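Local coordinates for protein probable acetyltransferase (Agrobacterium tumefaciens, PDB 2GE3) that probably transfers the acetyl group of acetyl-coenzyme A, which it binds, to an acceptor, as a member of the GNAT acetyltransferase family, at residues 102-107 and 137-142. Numbering follows the deposited sequence.
With ACO (acetyl coenzyme *a), chain E.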
ATOM      1  N   LEU A 102       5.527  10.282  24.896  1.00 27.12           N
ATOM      2  CA  LEU A 102       6.649   9.683  24.186  1.00 28.12           C
ATOM      3  C   LEU A 102       6.414   9.426  22.645  1.00 27.32           C
ATOM      4  O   LEU A 102       7.318   9.646  21.789  1.00 27.35           O
ATOM      5  CB  LEU A 102       7.055   8.383  24.886  1.00 27.21           C
ATOM      6  CG  LEU A 102       8.211   7.629  24.230  1.00 34.05           C
ATOM      7  CD1 LEU A 102       9.561   8.534  24.353  1.00 33.25           C
ATOM      8  CD2 LEU A 102       8.355   6.299  24.948  1.00 34.25           C
ATOM      9  N   GLY A 103       5.207   9.031  22.287  1.00 26.26           N
ATOM     10  CA  GLY A 103       4.870   8.892  20.880  1.00 24.14           C
ATOM     11  C   GLY A 103       4.952  10.214  20.168  1.00 25.45           C
ATOM     12  O   GLY A 103       5.410  10.282  19.043  1.00 24.38           O
ATOM     13  N   ALA A 104       4.466  11.268  20.821  1.00 24.84           N
ATOM     14  CA  ALA A 104       4.535  12.624  20.259  1.00 26.58           C
ATOM     15  C   ALA A 104       5.948  13.020  20.006  1.00 27.79           C
ATOM     16  O   ALA A 104       6.244  13.493  18.924  1.00 29.82           O
ATOM     17  CB  ALA A 104       3.807  13.602  21.150  1.00 24.40           C
ATOM     18  N   ARG A 105       6.867  12.693  20.942  1.00 27.35           N
ATOM     19  CA  ARG A 105       8.278  13.024  20.757  1.00 26.43           C
ATOM     20  C   ARG A 105       8.946  12.230  19.672  1.00 26.62           C
ATOM     21  O   ARG A 105       9.697  12.755  18.888  1.00 25.28           O
ATOM     22  CB  ARG A 105       9.111  12.803  22.066  1.00 22.71           C
ATOM     23  CG  ARG A 105       8.756  13.641  23.310  1.00 24.37           C
ATOM     24  CD  ARG A 105       9.997  13.587  24.166  1.00 35.28           C
ATOM     25  NE  ARG A 105       9.918  12.719  25.246  1.00 43.20           N
ATOM     26  CZ  ARG A 105      10.941  12.060  25.791  1.00 45.26           C
ATOM     27  NH1 ARG A 105      12.172  12.067  25.291  1.00 42.77           N
ATOM     28  NH2 ARG A 105      10.668  11.333  26.856  1.00 42.86           N
ATOM     29  N   LEU A 106       8.736  10.930  19.673  1.00 28.52           N
ATOM     30  CA  LEU A 106       9.254  10.070  18.583  1.00 29.91           C
ATOM     31  C   LEU A 106       8.742  10.501  17.201  1.00 31.16           C
ATOM     32  O   LEU A 106       9.535  10.547  16.244  1.00 31.11           O
ATOM     33  CB  LEU A 106       8.789   8.647  18.836  1.00 29.27           C
ATOM     34  CG  LEU A 106       9.558   7.323  18.910  1.00 31.70           C
ATOM     35  CD1 LEU A 106      11.035   7.347  19.235  1.00 29.63           C
ATOM     36  CD2 LEU A 106       8.719   6.386  19.913  1.00 30.46           C
HETATM   37  N   MSE A 107       7.438  10.802  17.080  1.00 30.25           N
HETATM   38  CA  MSE A 107       6.883  11.307  15.832  1.00 35.40           C
HETATM   39  C   MSE A 107       7.507  12.606  15.360  1.00 31.74           C
HETATM   40  O   MSE A 107       7.873  12.694  14.231  1.00 29.34           O
HETATM   41  CB  MSE A 107       5.387  11.556  15.941  1.00 33.23           C
HETATM   42  CG  MSE A 107       4.602  11.218  14.635  1.00 44.56           C
HETATM   43 SE   MSE A 107       2.740  10.631  15.255  1.00 54.95          SE
HETATM   44  CE  MSE A 107       3.534   9.909  16.786  1.00 57.69           C
ATOM     45  N   TYR A 137      -2.191  11.074  16.356  1.00 23.28           N
ATOM     46  CA  TYR A 137      -2.008  11.542  14.969  1.00 23.49           C
ATOM     47  C   TYR A 137      -2.698  12.876  14.683  1.00 23.25           C
ATOM     48  O   TYR A 137      -2.135  13.717  14.042  1.00 19.78           O
ATOM     49  CB  TYR A 137      -2.493  10.493  13.965  1.00 22.91           C
ATOM     50  CG  TYR A 137      -1.791   9.199  14.098  1.00 23.85           C
ATOM     51  CD1 TYR A 137      -0.439   9.154  14.480  1.00 27.08           C
ATOM     52  CD2 TYR A 137      -2.470   7.970  13.880  1.00 26.08           C
ATOM     53  CE1 TYR A 137       0.242   7.896  14.706  1.00 26.26           C
ATOM     54  CE2 TYR A 137      -1.794   6.720  13.996  1.00 24.26           C
ATOM     55  CZ  TYR A 137      -0.448   6.690  14.411  1.00 28.90           C
ATOM     56  OH  TYR A 137       0.200   5.472  14.536  1.00 29.17           O
ATOM     57  N   GLU A 138      -3.936  13.052  15.163  1.00 24.49           N
ATOM     58  CA  GLU A 138      -4.590  14.382  15.053  1.00 27.63           C
ATOM     59  C   GLU A 138      -3.758  15.519  15.694  1.00 27.72           C
ATOM     60  O   GLU A 138      -3.555  16.530  15.082  1.00 26.63           O
ATOM     61  CB  GLU A 138      -6.020  14.360  15.652  1.00 26.04           C
ATOM     62  CG  GLU A 138      -6.899  13.441  14.744  1.00 27.60           C
ATOM     63  CD  GLU A 138      -8.297  13.179  15.303  1.00 29.83           C
ATOM     64  OE1 GLU A 138      -8.518  13.444  16.498  1.00 36.89           O
ATOM     65  OE2 GLU A 138      -9.168  12.655  14.573  1.00 35.04           O
ATOM     66  N   LYS A 139      -3.257  15.294  16.916  1.00 28.91           N
ATOM     67  CA  LYS A 139      -2.520  16.272  17.652  1.00 29.01           C
ATOM     68  C   LYS A 139      -1.289  16.650  16.853  1.00 29.48           C
ATOM     69  O   LYS A 139      -0.972  17.799  16.743  1.00 29.56           O
ATOM     70  CB  LYS A 139      -2.101  15.678  18.994  1.00 29.71           C
ATOM     71  CG  LYS A 139      -1.335  16.586  19.822  1.00 31.92           C
ATOM     72  CD  LYS A 139      -0.349  15.888  20.707  1.00 41.36           C
ATOM     73  CE  LYS A 139      -0.982  14.750  21.534  1.00 47.61           C
ATOM     74  NZ  LYS A 139       0.068  14.289  22.563  1.00 55.76           N
ATOM     75  N   ILE A 140      -0.564  15.664  16.316  1.00 29.19           N
ATOM     76  CA  ILE A 140       0.658  15.961  15.565  1.00 27.63           C
ATOM     77  C   ILE A 140       0.352  16.751  14.272  1.00 27.33           C
ATOM     78  O   ILE A 140       1.219  17.409  13.800  1.00 25.20           O
ATOM     79  CB  ILE A 140       1.391  14.651  15.196  1.00 28.55           C
ATOM     80  CG1 ILE A 140       1.884  13.925  16.470  1.00 27.12           C
ATOM     81  CG2 ILE A 140       2.562  14.914  14.239  1.00 30.02           C
ATOM     82  CD1 ILE A 140       2.771  14.679  17.411  1.00 24.36           C
ATOM     83  N   GLY A 141      -0.870  16.649  13.704  1.00 26.28           N
ATOM     84  CA  GLY A 141      -1.259  17.411  12.535  1.00 23.91           C
ATOM     85  C   GLY A 141      -1.532  16.519  11.287  1.00 25.23           C
ATOM     86  O   GLY A 141      -1.666  17.038  10.192  1.00 23.86           O
ATOM     87  N   PHE A 142      -1.718  15.192  11.444  1.00 24.85           N
ATOM     88  CA  PHE A 142      -2.196  14.356  10.327  1.00 23.94           C
ATOM     89  C   PHE A 142      -3.657  14.718  10.016  1.00 24.67           C
ATOM     90  O   PHE A 142      -4.384  15.027  10.899  1.00 25.66           O
ATOM     91  CB  PHE A 142      -2.079  12.873  10.607  1.00 22.41           C
ATOM     92  CG  PHE A 142      -0.688  12.373  10.451  1.00 24.68           C
ATOM     93  CD1 PHE A 142       0.273  12.607  11.450  1.00 22.47           C
ATOM     94  CD2 PHE A 142      -0.327  11.635   9.320  1.00 19.51           C
ATOM     95  CE1 PHE A 142       1.568  12.114  11.317  1.00 27.40           C
ATOM     96  CE2 PHE A 142       0.992  11.151   9.166  1.00 28.39           C
ATOM     97  CZ  PHE A 142       1.939  11.356  10.169  1.00 24.57           C
TER
HETATM   98  N1A ACO E1301      -8.892   7.969  23.578  1.00 27.30           N
HETATM   99  C2A ACO E1301      -8.704   9.218  23.151  1.00 26.45           C
HETATM  100  N3A ACO E1301      -7.528   9.842  23.346  1.00 28.57           N
HETATM  101  C4A ACO E1301      -6.516   9.229  24.009  1.00 24.63           C
HETATM  102  C5A ACO E1301      -6.647   7.879  24.475  1.00 27.84           C
HETATM  103  C6A ACO E1301      -7.937   7.242  24.232  1.00 28.23           C
HETATM  104  N6A ACO E1301      -8.061   5.920  24.666  1.00 27.35           N
HETATM  105  N7A ACO E1301      -5.484   7.532  25.157  1.00 25.35           N
HETATM  106  C8A ACO E1301      -4.630   8.554  25.083  1.00 23.91           C
HETATM  107  N9A ACO E1301      -5.267   9.564  24.432  1.00 27.10           N
HETATM  108  C1B ACO E1301      -4.654  10.830  24.120  1.00 26.83           C
HETATM  109  C2B ACO E1301      -3.781  11.441  25.203  1.00 28.46           C
HETATM  110  O2B ACO E1301      -4.653  12.308  25.960  1.00 29.50           O
HETATM  111  C3B ACO E1301      -2.802  12.154  24.258  1.00 32.14           C
HETATM  112  O3B ACO E1301      -3.477  13.272  23.661  1.00 39.90           O
HETATM  113  P3B ACO E1301      -3.541  14.800  24.258  1.00 43.51           P
HETATM  114  O7A ACO E1301      -4.349  14.883  25.548  1.00 49.48           O
HETATM  115  O8A ACO E1301      -4.314  15.395  23.079  1.00 46.38           O
HETATM  116  O9A ACO E1301      -2.129  15.122  24.621  1.00 45.26           O
HETATM  117  C4B ACO E1301      -2.581  11.210  23.075  1.00 29.90           C
HETATM  118  O4B ACO E1301      -3.805  10.491  22.986  1.00 28.96           O
HETATM  119  C5B ACO E1301      -1.439  10.195  23.356  1.00 29.70           C
HETATM  120  O5B ACO E1301      -0.201  10.874  23.211  1.00 21.21           O
HETATM  121  P1A ACO E1301       1.181  10.283  23.573  1.00 26.44           P
HETATM  122  O1A ACO E1301       2.115  11.140  22.805  1.00 29.36           O
HETATM  123  O2A ACO E1301       1.041  10.247  25.079  1.00 29.82           O
HETATM  124  O3A ACO E1301       1.051   8.810  22.902  1.00 24.09           O
HETATM  125  P2A ACO E1301       1.845   7.490  23.175  1.00 25.95           P
HETATM  126  O4A ACO E1301       3.189   7.604  23.825  1.00 28.81           O
HETATM  127  O5A ACO E1301       0.835   6.616  23.867  1.00 23.99           O
HETATM  128  O6A ACO E1301       2.097   6.967  21.635  1.00 24.13           O
HETATM  129  CBP ACO E1301       0.996   5.235  20.305  1.00 26.35           C
HETATM  130  CCP ACO E1301       0.944   6.686  20.815  1.00 20.44           C
HETATM  131  CDP ACO E1301      -0.362   4.959  19.578  1.00 19.66           C
HETATM  132  CEP ACO E1301       2.182   5.015  19.366  1.00 22.53           C
HETATM  133  CAP ACO E1301       1.257   4.184  21.458  1.00 25.06           C
HETATM  134  OAP ACO E1301       0.202   4.357  22.371  1.00 23.00           O
HETATM  135  C9P ACO E1301       1.303   2.718  21.128  1.00 24.39           C
HETATM  136  O9P ACO E1301       2.374   2.193  20.826  1.00 26.41           O
HETATM  137  N8P ACO E1301       0.166   1.996  21.193  1.00 22.09           N
HETATM  138  C7P ACO E1301       0.199   0.581  20.754  1.00 18.57           C
HETATM  139  C6P ACO E1301       0.646   0.386  19.320  1.00 19.76           C
HETATM  140  C5P ACO E1301       0.035   1.268  18.258  1.00 19.64           C
HETATM  141  O5P ACO E1301      -1.140   1.622  18.277  1.00 23.36           O
HETATM  142  N4P ACO E1301       0.843   1.593  17.240  1.00 24.43           N
HETATM  143  C3P ACO E1301       0.505   2.678  16.341  1.00 29.40           C
HETATM  144  C2P ACO E1301      -0.690   2.279  15.510  1.00 42.06           C
HETATM  145  S1P ACO E1301      -0.241   0.980  14.385  1.00 51.74           S
HETATM  146  C   ACO E1301      -1.371   1.800  13.467  1.00 46.42           C
HETATM  147  O   ACO E1301      -1.559   2.959  13.721  1.00 44.11           O
HETATM  148  CH3 ACO E1301      -1.975   1.019  12.328  1.00 47.99           C
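The Y137 ring takes the selenium of M107 at its edge, almost in the ring plane: SE is 3.6 Å from Y137 CD1, and its direction from the ring centroid is 87° off the normal, a Met-aromatic contact. Also near the plane, the thioester oxygen O of acetyl-CoA accepts a hydrogen bond from Y137 OH. The same selenium approaches the F142 ring obliquely, with CE1 its nearest atom. All this belongs to the GNAT fold, where the start of helix 102-117 and the end of helix 131-140 come together around the cofactor. M107 SE also packs 3.6 Å from CG1 of I140, so Y137 and I140 in the last turn of helix 131-140 both meet this atom, with F142 just beyond the helix more distant. One turn before M107, A104 meets I140: CD1 lies 3.9 Å from A104 CA, and A104 CB is close to the same methyl; M91 of strand 86-93 touches both M107 and Y137.

Both helices grip the cofactor. G103 N and A104 N donate to pyrophosphate oxygens O4A and O1A, a bond from each amide to a different phosphate, as expected of the pyrophosphate-binding loop and helix start in this family; G101 N and N99 N add further bonds. G103, with no side chain, lies directly against the pyrophosphate. K139, its chain bent at chi2 and chi3, donates from NZ to O9A of the 3'-phosphate (3.1 Å), where opposite charges should attract. Helix 131-140 closes with a Schellman motif at G141: the amides of G141 and F142 reach Y137 O from opposite faces of its carbonyl plane, F142 N at 3.0 Å.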